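PDB 6UYH: prolyl-tRNA synthetase from Naegleria fowleri, which probably catalyses the ATP-dependent attachment of proline to its cognate tRNA, and is held here with the inhibitor halofuginone and the ATP analogue AMPPNP. Local coordinates for residues F61-I66 with L190-V194; E196-A200 with P292-A296; P202-K208 with T220-T225; G354-E360 with I371-R376. All blocks are in the same frame, centred on the assembly; numbering follows the deposited sequence.

Contact 1. Residues F61-I66 with L190-V194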
loop_
_atom_site.group_PDB
_atom_site.type_symbol
_atom_site.label_atom_id
_atom_site.label_comp_id
_atom_site.label_asym_id
_atom_site.label_seq_id
_atom_site.Cartn_x
_atom_site.Cartn_y
_atom_site.Cartn_z
ATOM N N PHE A 61 -2.829 11.307 -5.020
ATOM C CA PHE A 61 -3.485 12.596 -4.844
ATOM C C PHE A 61 -3.835 12.844 -3.380
ATOM O O PHE A 61 -3.533 13.909 -2.831
ATOM C CB PHE A 61 -4.744 12.651 -5.703
ATOM C CG PHE A 61 -5.597 13.867 -5.461
ATOM C CD1 PHE A 61 -5.245 15.097 -5.991
ATOM C CD2 PHE A 61 -6.759 13.773 -4.713
ATOM C CE1 PHE A 61 -6.050 16.221 -5.787
ATOM C CE2 PHE A 61 -7.574 14.886 -4.500
ATOM C CZ PHE A 61 -7.213 16.115 -5.036
ATOM N N PHE A 62 -4.492 11.873 -2.739
ATOM C CA PHE A 62 -4.969 12.089 -1.375
ATOM C C PHE A 62 -3.802 12.250 -0.408
ATOM O O PHE A 62 -3.825 13.139 0.448
ATOM C CB PHE A 62 -5.883 10.934 -0.950
ATOM C CG PHE A 62 -6.648 11.192 0.328
ATOM C CD1 PHE A 62 -7.771 12.006 0.324
ATOM C CD2 PHE A 62 -6.260 10.593 1.519
ATOM C CE1 PHE A 62 -8.488 12.244 1.494
ATOM C CE2 PHE A 62 -6.979 10.818 2.699
ATOM C CZ PHE A 62 -8.086 11.638 2.679
ATOM N N ASP A 63 -2.768 11.407 -0.543
ATOM C CA ASP A 63 -1.571 11.524 0.284
ATOM C C ASP A 63 -0.972 12.916 0.193
ATOM O O ASP A 63 -0.561 13.496 1.205
ATOM C CB ASP A 63 -0.514 10.496 -0.147
ATOM C CG ASP A 63 -0.556 9.208 0.670
ATOM O OD1 ASP A 63 -1.366 9.106 1.602
ATOM O OD2 ASP A 63 0.233 8.292 0.353
ATOM N N ALA A 64 -0.847 13.451 -1.026
ATOM C CA ALA A 64 -0.239 14.769 -1.149
ATOM C C ALA A 64 -1.102 15.840 -0.494
ATOM O O ALA A 64 -0.566 16.788 0.086
ATOM C CB ALA A 64 0.024 15.110 -2.618
ATOM N N GLU A 65 -2.432 15.700 -0.554
ATOM C CA GLU A 65 -3.304 16.702 0.056
ATOM C C GLU A 65 -3.304 16.605 1.582
ATOM O O GLU A 65 -3.319 17.635 2.269
ATOM C CB GLU A 65 -4.728 16.563 -0.489
ATOM C CG GLU A 65 -4.845 16.936 -1.971
ATOM C CD GLU A 65 -4.371 18.355 -2.267
ATOM O OE1 GLU A 65 -4.689 19.286 -1.489
ATOM O OE2 GLU A 65 -3.674 18.540 -3.287
ATOM N N ILE A 66 -3.307 15.389 2.136
ATOM C CA ILE A 66 -3.339 15.299 3.596
ATOM C C ILE A 66 -1.968 15.594 4.199
ATOM O O ILE A 66 -1.879 16.004 5.366
ATOM C CB ILE A 66 -3.871 13.942 4.093
ATOM C CG1 ILE A 66 -2.936 12.777 3.705
ATOM C CG2 ILE A 66 -5.326 13.729 3.606
ATOM C CD1 ILE A 66 -3.362 11.425 4.290
ATOM N N LEU A 190 -11.958 17.202 0.590
ATOM C CA LEU A 190 -10.994 16.393 -0.152
ATOM C C LEU A 190 -11.665 15.194 -0.804
ATOM O O LEU A 190 -11.298 14.807 -1.916
ATOM C CB LEU A 190 -9.852 15.925 0.752
ATOM C CG LEU A 190 -8.833 16.973 1.193
ATOM C CD1 LEU A 190 -7.704 16.287 1.962
ATOM C CD2 LEU A 190 -8.270 17.736 -0.011
ATOM N N TYR A 191 -12.645 14.586 -0.126
ATOM C CA TYR A 191 -13.387 13.500 -0.754
ATOM C C TYR A 191 -14.181 14.007 -1.954
ATOM O O TYR A 191 -14.253 13.331 -2.989
ATOM C CB TYR A 191 -14.322 12.835 0.259
ATOM C CG TYR A 191 -13.623 12.051 1.337
ATOM C CD1 TYR A 191 -12.298 11.631 1.189
ATOM C CD2 TYR A 191 -14.296 11.712 2.510
ATOM C CE1 TYR A 191 -11.671 10.910 2.181
ATOM C CE2 TYR A 191 -13.683 10.990 3.499
ATOM C CZ TYR A 191 -12.374 10.587 3.339
ATOM O OH TYR A 191 -11.779 9.857 4.347
ATOM N N LYS A 192 -14.791 15.189 -1.836
ATOM C CA LYS A 192 -15.443 15.782 -3.000
ATOM C C LYS A 192 -14.444 15.971 -4.142
ATOM O O LYS A 192 -14.756 15.693 -5.304
ATOM C CB LYS A 192 -16.095 17.112 -2.611
ATOM C CG LYS A 192 -16.652 17.945 -3.770
ATOM C CD LYS A 192 -15.628 18.964 -4.232
ATOM C CE LYS A 192 -16.261 20.156 -4.923
ATOM N NZ LYS A 192 -15.202 21.178 -5.153
ATOM N N ARG A 193 -13.226 16.429 -3.828
ATOM C CA ARG A 193 -12.237 16.639 -4.884
ATOM C C ARG A 193 -11.786 15.324 -5.517
ATOM O O ARG A 193 -11.533 15.276 -6.726
ATOM C CB ARG A 193 -11.040 17.413 -4.339
ATOM C CG ARG A 193 -11.415 18.819 -3.879
ATOM C CD ARG A 193 -10.182 19.579 -3.422
ATOM N NE ARG A 193 -9.225 19.712 -4.513
ATOM C CZ ARG A 193 -7.924 19.914 -4.346
ATOM N NH1 ARG A 193 -7.414 20.017 -3.123
ATOM N NH2 ARG A 193 -7.133 20.008 -5.402
ATOM N N VAL A 194 -11.652 14.253 -4.727
ATOM C CA VAL A 194 -11.323 12.955 -5.322
ATOM C C VAL A 194 -12.378 12.573 -6.352
ATOM O O VAL A 194 -12.065 12.255 -7.503
ATOM C CB VAL A 194 -11.192 11.860 -4.246
ATOM C CG1 VAL A 194 -11.105 10.461 -4.922
ATOM C CG2 VAL A 194 -9.959 12.100 -3.356
HETATM O O HOH W 1 -4.253 21.110 -5.004
#
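The ring of Phe62 lies alongside that of Tyr191, the two planes only 20° apart but slid so far that they barely overlap; the centroids are 5.7 Å apart and the closest carbons are Phe62 CE1 and Tyr191 CE1 at 3.5 Å. The Phe62 ring also leans on the aliphatic part of the partner helix, its CE1 reaching Leu190 CB at 4.0 Å. Leu190 points into the interface and spreads over the other helix, with CD2 3.8 Å from Glu65 CB and CD1 3.9 Å from Ile66 CG2. One turn on, Val194 CG2 meets the edge of the Phe61 ring at CE2, 3.8 Å away. A partly exposed polar margin borders this apolar seam. There Arg193 NH1 and Glu65 OE1 form a salt bridge of 3.3 Å with weak hydrogen-bond geometry, and a water links Arg193 NH2 with Glu65 OE2. The Arg193 guanidinium lays one face over the tip of Phe61, with Phe61 CZ 3.9 Å from Arg193 NH2, while its NE pairs with Glu197. Tyr191 OH is hydrogen-bonded to Gln168, and Phe62 and Tyr191 both pack on Trp269. The axes of the short segments run nearly antiparallel, at 151° and 10.9 Å, a wide spacing bridged by large side chains. This is helix-to-helix packing against the antiparallel sheet of the class II synthetase catalytic core, with the side chain of Tyr191 about 6 Å from bound halofuginone.

Contact 2. Residues E196-A200 with P292-A296. With EDO (1,2-ethanediol), chain Q.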
loop_
_atom_site.group_PDB
_atom_site.type_symbol
_atom_site.label_atom_id
_atom_site.label_comp_id
_atom_site.label_asym_id
_atom_site.label_seq_id
_atom_site.Cartn_x
_atom_site.Cartn_y
_atom_site.Cartn_z
ATOM N N GLU A 196 -14.741 14.442 -7.861
ATOM C CA GLU A 196 -15.007 15.365 -8.967
ATOM C C GLU A 196 -13.761 15.601 -9.820
ATOM O O GLU A 196 -13.831 15.541 -11.050
ATOM C CB GLU A 196 -15.575 16.679 -8.431
ATOM C CG GLU A 196 -16.977 16.468 -7.785
ATOM C CD GLU A 196 -17.863 17.693 -7.787
ATOM O OE1 GLU A 196 -17.425 18.767 -8.248
ATOM O OE2 GLU A 196 -19.016 17.572 -7.321
ATOM N N GLU A 197 -12.608 15.841 -9.188
ATOM C CA GLU A 197 -11.411 16.212 -9.945
ATOM C C GLU A 197 -10.664 15.003 -10.510
ATOM O O GLU A 197 -10.031 15.119 -11.562
ATOM C CB GLU A 197 -10.467 17.049 -9.075
ATOM C CG GLU A 197 -11.033 18.419 -8.707
ATOM C CD GLU A 197 -10.158 19.200 -7.726
ATOM O OE1 GLU A 197 -10.702 20.099 -7.050
ATOM O OE2 GLU A 197 -8.937 18.925 -7.621
ATOM N N LEU A 198 -10.715 13.845 -9.855
ATOM C CA LEU A 198 -10.064 12.645 -10.374
ATOM C C LEU A 198 -11.015 11.744 -11.152
ATOM O O LEU A 198 -10.674 11.279 -12.246
ATOM C CB LEU A 198 -9.426 11.837 -9.232
ATOM C CG LEU A 198 -8.215 12.471 -8.547
ATOM C CD1 LEU A 198 -7.646 11.518 -7.508
ATOM C CD2 LEU A 198 -7.170 12.837 -9.586
ATOM N N LEU A 199 -12.197 11.470 -10.596
ATOM C CA LEU A 199 -13.127 10.485 -11.150
ATOM C C LEU A 199 -14.249 11.092 -11.981
ATOM O O LEU A 199 -15.037 10.333 -12.567
ATOM C CB LEU A 199 -13.731 9.646 -10.012
ATOM C CG LEU A 199 -12.689 9.018 -9.069
ATOM C CD1 LEU A 199 -13.357 8.227 -7.954
ATOM C CD2 LEU A 199 -11.690 8.137 -9.829
ATOM N N ALA A 200 -14.341 12.425 -12.040
ATOM C CA ALA A 200 -15.396 13.138 -12.769
ATOM C C ALA A 200 -16.793 12.701 -12.322
ATOM O O ALA A 200 -17.723 12.627 -13.125
ATOM C CB ALA A 200 -15.227 12.978 -14.285
ATOM N N PRO A 292 -11.957 8.453 -16.766
ATOM C CA PRO A 292 -11.578 9.852 -16.571
ATOM C C PRO A 292 -10.083 10.008 -16.779
ATOM O O PRO A 292 -9.300 9.198 -16.260
ATOM C CB PRO A 292 -11.968 10.131 -15.107
ATOM C CG PRO A 292 -12.902 9.021 -14.721
ATOM C CD PRO A 292 -12.454 7.834 -15.529
ATOM N N PRO A 293 -9.655 11.001 -17.560
ATOM C CA PRO A 293 -8.235 11.076 -17.953
ATOM C C PRO A 293 -7.239 11.054 -16.796
ATOM O O PRO A 293 -6.141 10.509 -16.954
ATOM C CB PRO A 293 -8.171 12.399 -18.729
ATOM C CG PRO A 293 -9.538 12.521 -19.342
ATOM C CD PRO A 293 -10.501 11.928 -18.335
ATOM N N ARG A 294 -7.575 11.612 -15.637
ATOM C CA ARG A 294 -6.586 11.696 -14.571
ATOM C C ARG A 294 -6.353 10.372 -13.852
ATOM O O ARG A 294 -5.391 10.267 -13.080
ATOM C CB ARG A 294 -6.990 12.792 -13.580
ATOM C CG ARG A 294 -6.799 14.185 -14.191
ATOM C CD ARG A 294 -7.696 15.256 -13.584
ATOM N NE ARG A 294 -7.904 16.364 -14.516
ATOM C CZ ARG A 294 -8.733 17.382 -14.304
ATOM N NH1 ARG A 294 -9.441 17.436 -13.176
ATOM N NH2 ARG A 294 -8.859 18.343 -15.214
ATOM N N VAL A 295 -7.184 9.356 -14.081
ATOM C CA VAL A 295 -6.919 8.039 -13.519
ATOM C C VAL A 295 -6.782 6.972 -14.596
ATOM O O VAL A 295 -6.776 5.785 -14.283
ATOM C CB VAL A 295 -7.986 7.637 -12.481
ATOM C CG1 VAL A 295 -8.031 8.657 -11.342
ATOM C CG2 VAL A 295 -9.359 7.489 -13.138
ATOM N N ALA A 296 -6.644 7.371 -15.859
ATOM C CA ALA A 296 -6.567 6.413 -16.959
ATOM C C ALA A 296 -5.156 5.847 -17.072
ATOM O O ALA A 296 -4.205 6.608 -17.267
ATOM C CB ALA A 296 -6.974 7.087 -18.269
HETATM C C1 EDO Q . -5.335 15.441 -17.489
HETATM O O1 EDO Q . -5.625 16.555 -16.637
HETATM C C2 EDO Q . -4.419 15.916 -18.611
HETATM O O2 EDO Q . -3.342 16.676 -18.056
HETATM O O HOH W 2 -10.041 12.672 -14.754
#
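This is a helix-end-to-loop contact in which the C-terminal part of helix 177-198, part of the class II synthetase core, meets the connection that leads into strand 300-304 of the anticodon-binding domain. Residues 196-198 form a wider, pi-type turn, and Ala200 leaves helical geometry with positive phi (55°). Glu197 O, Leu198 O and Leu199 O accept hydrogen bonds from Arg294 NH1, a water and His283, respectively. The water donates to Leu198 O at 2.9 Å and accepts from Arg294 N at 2.8 Å, and so joins the two backbones. Pro292 fits close against this end, its CB 3.3 Å from Leu198 O and its CG 3.3 Å from Leu199 O. Val295 CG1 packs on both leucines, 4.1 Å from Leu198 CB and 4.0 Å from Leu199 CD2, and Leu198 CD2 lies 4.0 Å from Arg294 CB. Helix 391-415 borders the site through His402 on Ala200 and through Asp399, which forms a salt bridge with Arg294 NH2. The Arg294 guanidinium thus has several partners: NE donates to O1 of a 1,2-ethanediol, probably from the crystallisation liquor, at 3.1 Å, while NH1 donates to Glu197 O at 2.9 Å.

Contact 3. Residues P202-K208 with T220-T225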
loop_
_atom_site.group_PDB
_atom_site.type_symbol
_atom_site.label_atom_id
_atom_site.label_comp_id
_atom_site.label_asym_id
_atom_site.label_seq_id
_atom_site.Cartn_x
_atom_site.Cartn_y
_atom_site.Cartn_z
ATOM N N PRO A 202 -19.943 13.645 -9.756
ATOM C CA PRO A 202 -20.448 14.715 -8.891
ATOM C C PRO A 202 -20.941 14.163 -7.563
ATOM O O PRO A 202 -21.379 13.014 -7.466
ATOM C CB PRO A 202 -21.604 15.306 -9.710
ATOM C CG PRO A 202 -22.139 14.123 -10.467
ATOM C CD PRO A 202 -20.899 13.297 -10.821
ATOM N N VAL A 203 -20.871 15.007 -6.525
ATOM C CA VAL A 203 -21.233 14.585 -5.176
ATOM C C VAL A 203 -22.177 15.603 -4.560
ATOM O O VAL A 203 -22.279 16.749 -5.002
ATOM C CB VAL A 203 -20.014 14.398 -4.232
ATOM C CG1 VAL A 203 -18.982 13.444 -4.815
ATOM C CG2 VAL A 203 -19.391 15.731 -3.889
ATOM N N ILE A 204 -22.863 15.158 -3.510
ATOM C CA ILE A 204 -23.661 16.022 -2.648
ATOM C C ILE A 204 -23.163 15.826 -1.225
ATOM O O ILE A 204 -23.158 14.696 -0.721
ATOM C CB ILE A 204 -25.159 15.703 -2.729
ATOM C CG1 ILE A 204 -25.678 15.910 -4.151
ATOM C CG2 ILE A 204 -25.922 16.601 -1.761
ATOM C CD1 ILE A 204 -27.076 15.367 -4.352
ATOM N N LYS A 205 -22.746 16.914 -0.582
ATOM C CA LYS A 205 -22.296 16.858 0.803
ATOM C C LYS A 205 -23.488 16.959 1.746
ATOM O O LYS A 205 -24.371 17.785 1.552
ATOM C CB LYS A 205 -21.343 18.013 1.102
ATOM C CG LYS A 205 -19.997 17.949 0.427
ATOM C CD LYS A 205 -19.261 19.257 0.713
ATOM C CE LYS A 205 -17.824 19.234 0.178
ATOM N NZ LYS A 205 -17.186 20.562 0.426
ATOM N N GLY A 206 -23.474 16.161 2.806
ATOM C CA GLY A 206 -24.538 16.273 3.783
ATOM C C GLY A 206 -24.133 15.601 5.075
ATOM O O GLY A 206 -23.072 14.985 5.175
ATOM N N THR A 207 -24.989 15.751 6.078
ATOM C CA THR A 207 -24.845 15.003 7.317
ATOM C C THR A 207 -25.798 13.814 7.295
ATOM O O THR A 207 -26.892 13.894 6.738
ATOM C CB THR A 207 -25.152 15.882 8.534
ATOM O OG1 THR A 207 -26.481 16.386 8.414
ATOM C CG2 THR A 207 -24.199 17.057 8.596
ATOM N N LYS A 208 -25.380 12.712 7.904
ATOM C CA LYS A 208 -26.271 11.572 8.043
ATOM C C LYS A 208 -27.261 11.784 9.187
ATOM O O LYS A 208 -27.008 12.535 10.136
ATOM C CB LYS A 208 -25.471 10.289 8.269
ATOM C CG LYS A 208 -24.722 9.831 7.044
ATOM C CD LYS A 208 -24.141 8.451 7.270
ATOM C CE LYS A 208 -23.262 8.030 6.111
ATOM N NZ LYS A 208 -22.734 6.659 6.333
ATOM N N THR A 220 -21.955 12.614 11.649
ATOM C CA THR A 220 -21.319 11.972 10.507
ATOM C C THR A 220 -21.630 12.767 9.248
ATOM O O THR A 220 -22.799 13.090 8.992
ATOM C CB THR A 220 -21.817 10.529 10.350
ATOM O OG1 THR A 220 -21.395 9.751 11.475
ATOM C CG2 THR A 220 -21.272 9.898 9.077
ATOM N N THR A 221 -20.597 13.082 8.468
ATOM C CA THR A 221 -20.797 13.712 7.172
ATOM C C THR A 221 -20.463 12.708 6.076
ATOM O O THR A 221 -19.711 11.753 6.294
ATOM C CB THR A 221 -19.947 14.994 7.001
ATOM O OG1 THR A 221 -18.546 14.665 6.965
ATOM C CG2 THR A 221 -20.223 15.981 8.147
ATOM N N THR A 222 -21.060 12.912 4.900
ATOM C CA THR A 222 -20.912 11.981 3.789
ATOM C C THR A 222 -20.857 12.760 2.484
ATOM O O THR A 222 -21.356 13.882 2.402
ATOM C CB THR A 222 -22.090 10.970 3.768
ATOM O OG1 THR A 222 -21.969 10.090 2.648
ATOM C CG2 THR A 222 -23.431 11.694 3.687
ATOM N N VAL A 223 -20.226 12.172 1.467
ATOM C CA VAL A 223 -20.428 12.596 0.082
ATOM C C VAL A 223 -21.295 11.538 -0.590
ATOM O O VAL A 223 -20.908 10.365 -0.680
ATOM C CB VAL A 223 -19.107 12.813 -0.676
ATOM C CG1 VAL A 223 -18.472 14.140 -0.247
ATOM C CG2 VAL A 223 -18.116 11.656 -0.439
ATOM N N GLU A 224 -22.483 11.939 -1.018
ATOM C CA GLU A 224 -23.397 11.040 -1.712
ATOM C C GLU A 224 -23.166 11.115 -3.211
ATOM O O GLU A 224 -22.942 12.198 -3.758
ATOM C CB GLU A 224 -24.845 11.396 -1.397
ATOM C CG GLU A 224 -25.206 11.153 0.063
ATOM C CD GLU A 224 -25.093 9.691 0.437
ATOM O OE1 GLU A 224 -25.813 8.871 -0.179
ATOM O OE2 GLU A 224 -24.269 9.359 1.318
ATOM N N THR A 225 -23.211 9.955 -3.868
ATOM C CA THR A 225 -23.109 9.853 -5.318
ATOM C C THR A 225 -24.348 9.140 -5.836
ATOM O O THR A 225 -25.131 8.575 -5.064
ATOM C CB THR A 225 -21.843 9.104 -5.760
ATOM O OG1 THR A 225 -21.888 7.761 -5.276
ATOM C CG2 THR A 225 -20.567 9.789 -5.222
HETATM O O HOH W 3 -24.811 13.005 11.902
HETATM O O HOH W 4 -21.126 7.533 3.431
#
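Five backbone hydrogen bonds hold the two strands together. Ile204 and Glu224 exchange a reciprocal pair, Ile204 N to Glu224 O at 3.0 Å and Glu224 N to Ile204 O at 2.9 Å. Gly206 and Thr222 repeat the pattern, Gly206 N to Thr222 O at 3.1 Å and Thr222 N to Gly206 O at 2.9 Å. Lys208 N then donates to Thr220 O at 2.8 Å, and a water bridges Lys208 O and Thr220 N beyond it. Between these hydrogen-bonded pairs lie the non-hydrogen-bonded pairs Lys205-Val223 and Thr207-Thr221, where CA-H...O contacts such as Lys205 CA to Thr222 O (3.5 Å) help close the gap. On the Glu224 face, Thr222 OG1 donates to Glu224 OE2 at 2.8 Å, while Glu224 OE1 is hydrogen-bonded to Gln235, a residue of the AMPPNP pocket. Lys208 stretches along its neighbours, CD 3.7 Å from Thr220 CG2, and its side chain comes within about 5 Å of AMPPNP. The opposite face carries Lys205 and Val223, with Lys205 CG 4.2 Å from Val223 CG1; nearby, Val203 CB meets Val223 CB at 4.0 Å. Helix 177-198 packs on this side through Val184 and Leu188 against Thr221. The arrangement is an antiparallel beta hairpin in the sheet of the class II catalytic core, placed beside the nucleotide site.

Contact 4. Residues G354-E360 with I371-R376. With EDO (1,2-ethanediol), chain B.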
loop_
_atom_site.group_PDB
_atom_site.type_symbol
_atom_site.label_atom_id
_atom_site.label_comp_id
_atom_site.label_asym_id
_atom_site.label_seq_id
_atom_site.Cartn_x
_atom_site.Cartn_y
_atom_site.Cartn_z
ATOM N N GLY A 354 -11.143 1.610 -22.118
ATOM C CA GLY A 354 -11.489 2.894 -21.541
ATOM C C GLY A 354 -10.591 4.052 -21.897
ATOM O O GLY A 354 -10.768 5.136 -21.331
ATOM N N VAL A 355 -9.651 3.873 -22.820
ATOM C CA VAL A 355 -8.680 4.942 -23.098
ATOM C C VAL A 355 -9.417 6.203 -23.548
ATOM O O VAL A 355 -10.224 6.149 -24.496
ATOM C CB VAL A 355 -7.667 4.481 -24.157
ATOM C CG1 VAL A 355 -6.759 5.628 -24.543
ATOM C CG2 VAL A 355 -6.838 3.308 -23.609
ATOM N N PRO A 356 -9.194 7.355 -22.911
ATOM C CA PRO A 356 -10.035 8.527 -23.218
ATOM C C PRO A 356 -9.779 9.162 -24.580
ATOM O O PRO A 356 -10.715 9.727 -25.160
ATOM C CB PRO A 356 -9.725 9.499 -22.064
ATOM C CG PRO A 356 -8.501 8.963 -21.387
ATOM C CD PRO A 356 -8.491 7.487 -21.626
ATOM N N LEU A 357 -8.566 9.097 -25.127
ATOM C CA LEU A 357 -8.300 9.792 -26.380
ATOM C C LEU A 357 -7.508 8.898 -27.317
ATOM O O LEU A 357 -6.528 8.269 -26.905
ATOM C CB LEU A 357 -7.544 11.099 -26.135
ATOM C CG LEU A 357 -7.235 11.973 -27.352
ATOM C CD1 LEU A 357 -8.521 12.492 -28.025
ATOM C CD2 LEU A 357 -6.330 13.121 -26.948
ATOM N N ARG A 358 -7.938 8.840 -28.573
ATOM C CA ARG A 358 -7.240 8.106 -29.619
ATOM C C ARG A 358 -6.757 9.077 -30.687
ATOM O O ARG A 358 -7.496 9.977 -31.101
ATOM C CB ARG A 358 -8.156 7.047 -30.242
ATOM C CG ARG A 358 -7.598 6.350 -31.467
ATOM C CD ARG A 358 -8.524 5.228 -31.924
ATOM N NE ARG A 358 -9.663 5.694 -32.715
ATOM C CZ ARG A 358 -10.937 5.422 -32.445
ATOM N NH1 ARG A 358 -11.261 4.681 -31.395
ATOM N NH2 ARG A 358 -11.895 5.891 -33.238
ATOM N N ILE A 359 -5.510 8.904 -31.116
ATOM C CA ILE A 359 -4.944 9.644 -32.240
ATOM C C ILE A 359 -4.771 8.658 -33.384
ATOM O O ILE A 359 -4.094 7.634 -33.230
ATOM C CB ILE A 359 -3.613 10.319 -31.873
ATOM C CG1 ILE A 359 -3.851 11.388 -30.801
ATOM C CG2 ILE A 359 -2.936 10.918 -33.120
ATOM C CD1 ILE A 359 -2.612 12.125 -30.359
ATOM N N GLU A 360 -5.409 8.948 -34.520
ATOM C CA GLU A 360 -5.283 8.151 -35.734
ATOM C C GLU A 360 -4.414 8.924 -36.717
ATOM O O GLU A 360 -4.738 10.063 -37.066
ATOM C CB GLU A 360 -6.652 7.859 -36.354
ATOM C CG GLU A 360 -7.668 7.221 -35.414
ATOM C CD GLU A 360 -9.070 7.209 -36.006
ATOM O OE1 GLU A 360 -9.219 7.569 -37.195
ATOM O OE2 GLU A 360 -10.023 6.846 -35.284
ATOM N N ILE A 371 -3.740 15.473 -37.952
ATOM C CA ILE A 371 -4.030 14.175 -37.366
ATOM C C ILE A 371 -5.504 14.134 -36.988
ATOM O O ILE A 371 -6.178 15.162 -36.898
ATOM C CB ILE A 371 -3.156 13.876 -36.130
ATOM C CG1 ILE A 371 -3.253 15.021 -35.123
ATOM C CG2 ILE A 371 -1.717 13.638 -36.545
ATOM C CD1 ILE A 371 -2.598 14.726 -33.793
ATOM N N MET A 372 -5.996 12.922 -36.754
ATOM C CA MET A 372 -7.390 12.687 -36.403
ATOM C C MET A 372 -7.473 12.295 -34.935
ATOM O O MET A 372 -6.716 11.435 -34.475
ATOM C CB MET A 372 -7.996 11.592 -37.285
ATOM C CG MET A 372 -9.412 11.191 -36.904
ATOM S SD MET A 372 -10.644 12.416 -37.378
ATOM C CE MET A 372 -10.489 12.376 -39.162
ATOM N N LEU A 373 -8.378 12.937 -34.202
ATOM C CA LEU A 373 -8.590 12.668 -32.787
ATOM C C LEU A 373 -9.999 12.128 -32.585
ATOM O O LEU A 373 -10.934 12.543 -33.276
ATOM C CB LEU A 373 -8.381 13.934 -31.938
ATOM C CG LEU A 373 -6.964 14.267 -31.452
ATOM C CD1 LEU A 373 -5.997 14.386 -32.613
ATOM C CD2 LEU A 373 -6.952 15.546 -30.639
ATOM N N CYS A 374 -10.147 11.192 -31.649
ATOM C CA CYS A 374 -11.458 10.656 -31.295
ATOM C C CYS A 374 -11.534 10.543 -29.782
ATOM O O CYS A 374 -10.686 9.885 -29.169
ATOM C CB CYS A 374 -11.705 9.293 -31.947
ATOM S SG CYS A 374 -13.348 8.599 -31.600
ATOM N N ARG A 375 -12.535 11.184 -29.182
ATOM C CA ARG A 375 -12.691 11.194 -27.732
ATOM C C ARG A 375 -13.690 10.122 -27.308
ATOM O O ARG A 375 -14.777 10.009 -27.886
ATOM C CB ARG A 375 -13.116 12.576 -27.227
ATOM C CG ARG A 375 -14.337 13.181 -27.901
ATOM C CD ARG A 375 -14.525 14.619 -27.441
ATOM N NE ARG A 375 -15.023 14.689 -26.069
ATOM C CZ ARG A 375 -15.310 15.823 -25.437
ATOM N NH1 ARG A 375 -15.128 16.987 -26.047
ATOM N NH2 ARG A 375 -15.777 15.792 -24.195
ATOM N N ARG A 376 -13.305 9.339 -26.294
ATOM C CA ARG A 376 -14.035 8.138 -25.895
ATOM C C ARG A 376 -15.402 8.450 -25.292
ATOM O O ARG A 376 -16.345 7.671 -25.464
ATOM C CB ARG A 376 -13.184 7.353 -24.892
ATOM C CG ARG A 376 -13.834 6.112 -24.295
ATOM C CD ARG A 376 -14.023 4.996 -25.318
ATOM N NE ARG A 376 -14.628 3.837 -24.672
ATOM C CZ ARG A 376 -15.938 3.629 -24.574
ATOM N NH1 ARG A 376 -16.794 4.495 -25.107
ATOM N NH2 ARG A 376 -16.392 2.555 -23.940
HETATM C C1 EDO B . -12.543 19.122 -29.497
HETATM O O1 EDO B . -13.205 20.321 -29.911
HETATM C C2 EDO B . -13.540 17.969 -29.485
HETATM O O2 EDO B . -14.585 18.293 -28.563
#
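Gly354 ends the preceding helix in a Schellman motif, with a phi of 101° at which a side chain would jam against the preceding carbonyl oxygen. Val355 follows, its O 3.2 Å from Arg376 CB; the Arg376 guanidinium forms a salt bridge with Asp285 through NH1. Just ahead of the strand, Pro356 O accepts from Arg376 N at 2.9 Å. Leu357 sits opposite Arg375 in a non-hydrogen-bonded pair and turns CD1 to Leu373 CG at 4.2 Å and to Cys374 O at 3.6 Å. These are adjacent antiparallel strands of the mixed five-stranded sheet of the anticodon-binding domain, and helix 391-415 covers the Leu357 side through Val397 and Leu398. Arg358 is the next hydrogen-bonded position, its N donating to Cys374 O and its O accepting from Cys374 N, each at 3.0 Å. Its guanidinium lies over Cys374 CB, forms a salt bridge from NE to Glu360 OE2 at 2.8 Å, and also pairs with Glu351. Ile359 returns to the Leu357 face, with CG1 4.1 Å from Leu373 CD1 and CG2 3.9 Å from Ile371 CD1, while Val300 of the neighbouring strand touches it too. Glu360 closes the register with two hydrogen bonds to Met372, N to Met372 O at 2.8 Å and O from Met372 N at 3.1 Å, and its OE1 lies 3.6 Å from Met372 CG.

From the N terminus, contact 1 closes the first long loop, bringing helix 177-198 of the catalytic core back onto helix 49-67. The end of helix 177-198 opens contact 2, which closes only at residues 292-296; within this span lies the short hairpin of contact 3. Contact 4 follows as a separate local closure in the anticodon-binding domain, and none of the loops cross. Contacts 1 and 2 touch through Phe61 CB and Leu198 CD1, 3.6 Å apart, and contacts 1 and 3 through Lys192 CG and Val203 CG2 at 3.5 Å. Contact 2 sets the core helix against the connection leading into strand 300-304, and Ala296 of that connection packs on Pro356 of contact 4, whereas contacts 3 and 4 remain about 15 Å apart at their nearest atoms.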